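Local coordinates for pirin family protein (Acinetobacter baumannii, PDB 6D0P) that probably works as an iron-dependent quercetin 2,3-dioxygenase of the pirin family, built from cupin domains, with manganese held in the metal site of this crystal, at residues P201-G213 with L223-V236. Sequence-based numbering, arbitrary orientation. Where two conformers were deposited one is given.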
loop_
_atom_site.group_PDB
_atom_site.type_symbol
_atom_site.label_atom_id
_atom_site.label_comp_id
_atom_site.label_asym_id
_atom_site.label_seq_id
_atom_site.Cartn_x
_atom_site.Cartn_y
_atom_site.Cartn_z
ATOM N N PRO A 201 4.826 9.906 -15.082
ATOM C CA PRO A 201 6.149 10.218 -15.584
ATOM C C PRO A 201 6.776 9.119 -16.458
ATOM O O PRO A 201 6.678 7.919 -16.169
ATOM C CB PRO A 201 6.996 10.450 -14.329
ATOM C CG PRO A 201 6.013 10.847 -13.289
ATOM C CD PRO A 201 4.796 10.021 -13.611
ATOM N N GLU A 202 7.420 9.565 -17.523
ATOM C CA GLU A 202 8.094 8.695 -18.462
ATOM C C GLU A 202 9.087 7.808 -17.699
ATOM O O GLU A 202 9.808 8.297 -16.841
ATOM C CB GLU A 202 8.826 9.548 -19.502
ATOM C CG GLU A 202 9.662 8.762 -20.487
ATOM C CD GLU A 202 8.842 7.892 -21.424
ATOM O OE1 GLU A 202 8.012 8.447 -22.176
ATOM O OE2 GLU A 202 9.034 6.666 -21.398
ATOM N N GLY A 203 9.111 6.514 -18.000
ATOM C CA GLY A 203 10.105 5.608 -17.346
ATOM C C GLY A 203 9.650 5.038 -16.014
ATOM O O GLY A 203 10.307 4.129 -15.491
ATOM N N HIS A 204 8.526 5.505 -15.453
ATOM C CA HIS A 204 8.079 4.988 -14.154
ATOM C C HIS A 204 7.361 3.634 -14.272
ATOM O O HIS A 204 6.575 3.412 -15.185
ATOM C CB HIS A 204 7.072 5.942 -13.482
ATOM C CG HIS A 204 7.694 7.084 -12.745
ATOM N ND1 HIS A 204 7.079 7.691 -11.672
ATOM C CD2 HIS A 204 8.885 7.688 -12.890
ATOM C CE1 HIS A 204 7.860 8.637 -11.210
ATOM N NE2 HIS A 204 8.966 8.654 -11.929
ATOM N N THR A 205 7.659 2.763 -13.325
ATOM C CA THR A 205 6.826 1.594 -13.038
ATOM C C THR A 205 5.400 2.118 -12.863
ATOM O O THR A 205 5.237 3.163 -12.231
ATOM C CB THR A 205 7.272 0.936 -11.730
ATOM O OG1 THR A 205 8.580 0.425 -11.951
ATOM C CG2 THR A 205 6.342 -0.145 -11.230
ATOM N N THR A 206 4.405 1.413 -13.413
ATOM C CA THR A 206 3.036 1.834 -13.363
ATOM C C THR A 206 2.164 0.612 -13.114
ATOM O O THR A 206 2.102 -0.308 -13.964
ATOM C CB THR A 206 2.623 2.540 -14.660
ATOM O OG1 THR A 206 3.466 3.673 -14.886
ATOM C CG2 THR A 206 1.188 3.007 -14.617
ATOM N N LEU A 207 1.574 0.565 -11.928
ATOM C CA LEU A 207 0.711 -0.522 -11.536
ATOM C C LEU A 207 -0.714 0.005 -11.346
ATOM O O LEU A 207 -0.909 1.023 -10.657
ATOM C CB LEU A 207 1.234 -1.118 -10.226
ATOM C CG LEU A 207 2.707 -1.490 -10.209
ATOM C CD1 LEU A 207 3.114 -1.904 -8.815
ATOM C CD2 LEU A 207 2.999 -2.606 -11.218
ATOM N N VAL A 208 -1.688 -0.652 -11.966
ATOM C CA VAL A 208 -3.106 -0.313 -11.794
ATOM C C VAL A 208 -3.724 -1.425 -10.957
ATOM O O VAL A 208 -3.732 -2.588 -11.363
ATOM C CB VAL A 208 -3.839 -0.153 -13.132
ATOM C CG1 VAL A 208 -5.326 0.129 -12.946
ATOM C CG2 VAL A 208 -3.159 0.918 -13.973
ATOM N N VAL A 209 -4.140 -1.061 -9.761
ATOM C CA VAL A 209 -4.722 -2.024 -8.837
ATOM C C VAL A 209 -6.238 -1.798 -8.795
ATOM O O VAL A 209 -6.686 -0.687 -8.533
ATOM C CB VAL A 209 -4.114 -1.908 -7.433
ATOM C CG1 VAL A 209 -4.731 -2.922 -6.466
ATOM C CG2 VAL A 209 -2.607 -2.062 -7.473
ATOM N N VAL A 210 -6.986 -2.846 -9.110
ATOM C CA VAL A 210 -8.412 -2.814 -9.036
ATOM C C VAL A 210 -8.810 -3.613 -7.798
ATOM O O VAL A 210 -8.658 -4.815 -7.767
ATOM C CB VAL A 210 -9.065 -3.363 -10.318
ATOM C CG1 VAL A 210 -10.589 -3.334 -10.233
ATOM C CG2 VAL A 210 -8.575 -2.604 -11.532
ATOM N N LEU A 211 -9.296 -2.929 -6.771
ATOM C CA LEU A 211 -9.697 -3.599 -5.554
ATOM C C LEU A 211 -11.068 -4.251 -5.721
ATOM O O LEU A 211 -11.272 -5.412 -5.313
ATOM C CB LEU A 211 -9.727 -2.591 -4.402
ATOM C CG LEU A 211 -8.405 -1.903 -4.090
ATOM C CD1 LEU A 211 -8.615 -0.839 -3.021
ATOM C CD2 LEU A 211 -7.338 -2.895 -3.661
ATOM N N GLU A 212 -11.982 -3.523 -6.346
ATOM C CA GLU A 212 -13.349 -3.964 -6.531
ATOM C C GLU A 212 -13.907 -3.248 -7.759
ATOM O O GLU A 212 -13.596 -2.091 -7.970
ATOM C CB GLU A 212 -14.155 -3.604 -5.277
ATOM C CG GLU A 212 -15.560 -4.148 -5.235
ATOM C CD GLU A 212 -16.348 -3.574 -4.058
ATOM O OE1 GLU A 212 -15.940 -3.816 -2.858
ATOM O OE2 GLU A 212 -17.334 -2.851 -4.320
ATOM N N GLY A 213 -14.689 -3.957 -8.563
ATOM C CA GLY A 213 -15.317 -3.363 -9.733
ATOM C C GLY A 213 -14.792 -3.947 -11.026
ATOM O O GLY A 213 -14.386 -5.124 -11.081
ATOM N N LEU A 223 -10.219 -5.268 -16.586
ATOM C CA LEU A 223 -9.692 -5.754 -15.316
ATOM C C LEU A 223 -10.839 -5.859 -14.309
ATOM O O LEU A 223 -11.644 -4.938 -14.212
ATOM C CB LEU A 223 -8.661 -4.778 -14.764
ATOM C CG LEU A 223 -7.472 -4.436 -15.653
ATOM C CD1 LEU A 223 -6.611 -3.410 -14.947
ATOM C CD2 LEU A 223 -6.661 -5.686 -15.992
ATOM N N GLU A 224 -10.872 -6.957 -13.553
ATOM C CA GLU A 224 -11.865 -7.170 -12.499
ATOM C C GLU A 224 -11.220 -6.942 -11.121
ATOM O O GLU A 224 -10.032 -6.622 -11.017
ATOM C CB GLU A 224 -12.399 -8.601 -12.589
ATOM C CG GLU A 224 -12.885 -8.970 -13.986
ATOM C CD GLU A 224 -14.207 -8.311 -14.358
ATOM O OE1 GLU A 224 -15.151 -8.360 -13.513
ATOM O OE2 GLU A 224 -14.304 -7.769 -15.494
ATOM N N GLY A 225 -11.996 -7.179 -10.059
ATOM C CA GLY A 225 -11.537 -6.961 -8.687
ATOM C C GLY A 225 -10.420 -7.906 -8.266
ATOM O O GLY A 225 -10.271 -9.003 -8.802
ATOM N N LYS A 226 -9.668 -7.431 -7.285
ATOM C CA LYS A 226 -8.551 -8.167 -6.705
ATOM C C LYS A 226 -7.506 -8.413 -7.798
ATOM O O LYS A 226 -6.962 -9.520 -7.887
ATOM C CB LYS A 226 -9.004 -9.503 -6.103
ATOM C CG LYS A 226 -10.179 -9.463 -5.133
ATOM C CD LYS A 226 -10.508 -10.844 -4.577
ATOM C CE LYS A 226 -11.922 -10.998 -4.064
ATOM N NZ LYS A 226 -12.199 -10.100 -2.924
ATOM N N THR A 227 -7.249 -7.390 -8.631
ATOM C CA THR A 227 -6.318 -7.550 -9.766
ATOM C C THR A 227 -5.280 -6.421 -9.787
ATOM O O THR A 227 -5.591 -5.256 -9.429
ATOM C CB THR A 227 -7.065 -7.525 -11.111
ATOM O OG1 THR A 227 -7.976 -8.629 -11.222
ATOM C CG2 THR A 227 -6.146 -7.611 -12.310
ATOM N N VAL A 228 -4.060 -6.769 -10.174
ATOM C CA VAL A 228 -3.044 -5.775 -10.475
ATOM C C VAL A 228 -2.629 -5.946 -11.943
ATOM O O VAL A 228 -2.352 -7.062 -12.386
ATOM C CB VAL A 228 -1.812 -5.844 -9.553
ATOM C CG1 VAL A 228 -1.162 -7.214 -9.521
ATOM C CG2 VAL A 228 -0.784 -4.796 -9.956
ATOM N N ALA A 229 -2.626 -4.844 -12.669
ATOM C CA ALA A 229 -2.135 -4.784 -14.030
ATOM C C ALA A 229 -0.785 -4.054 -14.025
ATOM O O ALA A 229 -0.614 -3.055 -13.337
ATOM C CB ALA A 229 -3.113 -4.072 -14.931
ATOM N N ILE A 230 0.135 -4.542 -14.849
ATOM C CA ILE A 230 1.432 -3.939 -15.037
ATOM C C ILE A 230 1.456 -3.285 -16.424
ATOM O O ILE A 230 1.159 -3.942 -17.444
ATOM C CB ILE A 230 2.518 -5.013 -14.851
ATOM C CG1 ILE A 230 2.433 -5.569 -13.424
ATOM C CG2 ILE A 230 3.907 -4.474 -15.182
ATOM C CD1 ILE A 230 3.418 -6.623 -13.119
ATOM N N LEU A 231 1.737 -1.986 -16.454
ATOM C CA LEU A 231 1.846 -1.251 -17.722
ATOM C C LEU A 231 3.335 -1.032 -18.025
ATOM O O LEU A 231 4.197 -1.193 -17.153
ATOM C CB LEU A 231 1.112 0.090 -17.658
ATOM C CG LEU A 231 -0.345 0.089 -17.202
ATOM C CD1 LEU A 231 -0.984 1.437 -17.472
ATOM C CD2 LEU A 231 -1.171 -0.999 -17.832
ATOM N N SER A 232 3.654 -0.707 -19.267
ATOM C CA SER A 232 5.043 -0.509 -19.645
ATOM C C SER A 232 5.628 0.744 -18.972
ATOM O O SER A 232 4.935 1.750 -18.714
ATOM C CB SER A 232 5.206 -0.449 -21.148
ATOM O OG SER A 232 4.479 0.657 -21.685
ATOM N N ARG A 233 6.919 0.669 -18.691
ATOM C CA ARG A 233 7.651 1.822 -18.144
ATOM C C ARG A 233 7.756 2.905 -19.219
ATOM O O ARG A 233 7.625 4.086 -18.921
ATOM C CB ARG A 233 9.026 1.412 -17.620
ATOM C CG ARG A 233 8.932 0.636 -16.323
ATOM C CD ARG A 233 10.257 0.145 -15.819
ATOM N NE ARG A 233 10.079 -0.580 -14.569
ATOM C CZ ARG A 233 11.041 -1.223 -13.946
ATOM N NH1 ARG A 233 12.260 -1.238 -14.459
ATOM N NH2 ARG A 233 10.786 -1.836 -12.803
ATOM N N GLU A 234 7.917 2.484 -20.465
ATOM C CA GLU A 234 7.967 3.403 -21.592
ATOM C C GLU A 234 6.570 4.000 -21.799
ATOM O O GLU A 234 5.585 3.266 -21.770
ATOM C CB GLU A 234 8.423 2.661 -22.858
ATOM C CG GLU A 234 9.778 1.949 -22.735
ATOM C CD GLU A 234 9.950 0.856 -21.669
ATOM O OE1 GLU A 234 8.973 0.054 -21.433
ATOM O OE2 GLU A 234 11.080 0.798 -21.050
ATOM N N GLY A 235 6.478 5.312 -22.044
ATOM C CA GLY A 235 5.167 5.957 -22.250
ATOM C C GLY A 235 4.742 6.833 -21.064
ATOM O O GLY A 235 5.251 6.701 -19.931
ATOM N N VAL A 236 3.784 7.716 -21.298
ATOM C CA VAL A 236 3.378 8.642 -20.250
ATOM C C VAL A 236 1.874 8.594 -20.009
ATOM O O VAL A 236 1.420 9.223 -19.062
ATOM C CB VAL A 236 3.797 10.090 -20.565
ATOM C CG1 VAL A 236 5.294 10.257 -20.516
ATOM C CG2 VAL A 236 3.225 10.585 -21.888
HETATM O O HOH W 1 5.277 -0.973 -14.677
HETATM O O HOH W 2 -13.065 -7.207 -4.617
HETATM O O HOH W 3 -14.936 -7.600 -10.571
#
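The Glu-202 carboxylate reaches across to the loop at Gly-235, whose N donates to OE2 at 3.0 Å from the syn side, 30° out of the carboxylate plane. With CG anti to the backbone N (chi1 176°), the bend at chi2 turns the carboxylate toward that amide, while its OE1 lies near Val-236 CG1. The Arg-233 side chain runs alongside that of Thr-205, pointing the same way, its NE 3.2 Å and NH2 3.3 Å from Thr-205 OG1; both bonds are weak and the hydroxyl sits obliquely to the guanidinium, its stronger partner being Ser-39 O. The His-204 ring carries Pro-201 CB over the centre of one face, Pro-201 and His-204 being the two ends of a type II turn; from within that turn Gly-203 N bonds to Arg-233 O.

Beyond this end strands 205-210 and 227-231 pair antiparallel, their axes at 158°. Val-208 and Ala-229 exchange two backbone bonds, as do Val-210 and Thr-227. Leu-231 N still bonds directly to Thr-206 O, but a water stands in for the return bond, 2.8 Å from Thr-206 N and 2.7 Å from Leu-231 O. Leu-207 CD2 lies against Ile-230 CG1 (3.7 Å), the two side chains lying side by side and pointing the same way, and on the same face the CG2 methyls of Val-209 and Val-228 meet. The other face has Val-208 CG2 near Leu-231 CD1, and Val-210 between Leu-223 CB on its CG2 and Glu-224 O, 3.4 Å from its CG1. Lys-226, with left-handed backbone angles, joins Thr-227 opposite Val-210 in a G1 beta bulge.

The pair forms part of the C-terminal cupin domain: strand 245-253 flanks 205-210, strand 7-12 flanks 227-231, and strand 214-217 packs Val-215 on Val-210 and Val-217 on Leu-223 and Leu-231.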